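Local coordinates for protein FACT-Spt16 (Cicer arietinum, PDB 5CE6) that probably serves, as the N-terminal domain of the Spt16 subunit of the histone chaperone FACT, in binding histones H3-H4, at residues S104-E107 / S108-K111. Numbering follows the deposited sequence.
Sequences SILE and SVKK
Ile105 offers its carbonyl O to Ser108, whose OG donates to it at 3.0 Å, nearly end-on to the carbonyl (C=O...OG angle 174°). Serine suits this place because its hydroxyl, set between the backbone N and the carbonyl carbon (chi1 64°), folds back over the preceding turn; the Ser108 N bond to the same oxygen is long and weak. Leu106 O takes the firmer backbone bond, from Val109 N at 3.1 Å. Such i to i+3 bonding is that of a 3-10-like turn, and it carries the chain from one helix to the next. On the buried side Leu106 CD2 meets Val109 CG2 at 4.2 Å, branched apolar groups that suit a face turned inward. Glu107 does two jobs. Its carbonyl O receives a weak bond from Lys110 N, and a water stands in for the direct i to i+4 bond of an alpha helix, accepting from Lys111 N and donating to Glu107 O. Three residues apart, glutamate and lysine come side by side: the Glu107 chain bends at chi2 (-70°), and the long, extended Lys110 chain reaches its carboxylate. There NZ forms a salt bridge, 2.9 Å from OE2, though its hydrogen bonds to OE1 and OE2 are both weak. A methionine in place of Lys110 would probably leave the Glu107 carboxylate without its countercharge and freer to turn. In the N-terminal lobe, the junction joins helices 100-106 and 110-117: Val109 packs on Leu26 and Phe29 of helix 26-42, while Glu107 and Lys110 both touch Leu123 of strand 120-125, an outermost strand of the six-stranded sheet.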
# COMPACT_ATOMS: atom_id res chain seq x y z
N SER A 104 -27.63 -11.84 2.35
CA SER A 104 -28.57 -11.65 1.24
C SER A 104 -27.82 -11.14 0.01
O SER A 104 -28.19 -11.44 -1.12
CB SER A 104 -29.67 -10.66 1.62
OG SER A 104 -30.45 -11.15 2.70
N ILE A 105 -26.76 -10.38 0.25
CA ILE A 105 -25.92 -9.88 -0.82
C ILE A 105 -25.10 -11.01 -1.42
O ILE A 105 -24.98 -11.13 -2.64
CB ILE A 105 -24.99 -8.76 -0.31
CG1 ILE A 105 -25.81 -7.56 0.16
CG2 ILE A 105 -24.00 -8.35 -1.39
CD1 ILE A 105 -25.02 -6.56 0.98
N LEU A 106 -24.55 -11.87 -0.56
CA LEU A 106 -23.69 -12.96 -1.01
C LEU A 106 -24.43 -14.11 -1.68
O LEU A 106 -23.82 -14.97 -2.30
CB LEU A 106 -22.84 -13.48 0.15
CG LEU A 106 -21.74 -12.54 0.64
CD1 LEU A 106 -21.08 -13.04 1.91
CD2 LEU A 106 -20.69 -12.33 -0.46
N GLU A 107 -25.76 -14.13 -1.57
CA GLU A 107 -26.57 -15.13 -2.27
C GLU A 107 -26.23 -15.18 -3.76
O GLU A 107 -26.23 -16.25 -4.37
CB GLU A 107 -28.06 -14.84 -2.09
CG GLU A 107 -28.61 -15.26 -0.74
CD GLU A 107 -28.68 -16.77 -0.57
OE1 GLU A 107 -28.69 -17.48 -1.60
OE2 GLU A 107 -28.72 -17.24 0.58
N SER A 108 -25.90 -14.03 -4.32
CA SER A 108 -25.69 -13.91 -5.76
C SER A 108 -24.42 -14.58 -6.28
O SER A 108 -24.28 -14.81 -7.48
CB SER A 108 -25.70 -12.43 -6.17
OG SER A 108 -24.61 -11.74 -5.58
N VAL A 109 -23.48 -14.88 -5.38
CA VAL A 109 -22.22 -15.49 -5.80
C VAL A 109 -22.22 -17.02 -5.65
O VAL A 109 -21.24 -17.68 -6.00
CB VAL A 109 -20.99 -14.84 -5.11
CG1 VAL A 109 -20.95 -13.36 -5.40
CG2 VAL A 109 -21.02 -15.06 -3.62
N LYS A 110 -23.31 -17.58 -5.14
CA LYS A 110 -23.40 -19.04 -5.00
C LYS A 110 -23.27 -19.77 -6.34
O LYS A 110 -22.43 -20.65 -6.49
CB LYS A 110 -24.71 -19.45 -4.31
CG LYS A 110 -24.68 -19.27 -2.80
CD LYS A 110 -26.03 -19.59 -2.20
CE LYS A 110 -26.01 -19.44 -0.69
NZ LYS A 110 -27.36 -19.72 -0.12
N LYS A 111 -24.10 -19.39 -7.31
CA LYS A 111 -24.02 -20.00 -8.63
C LYS A 111 -22.66 -19.76 -9.32
O LYS A 111 -22.04 -20.71 -9.81
CB LYS A 111 -25.21 -19.60 -9.52
O HOH W 1 -26.14 -17.63 -6.92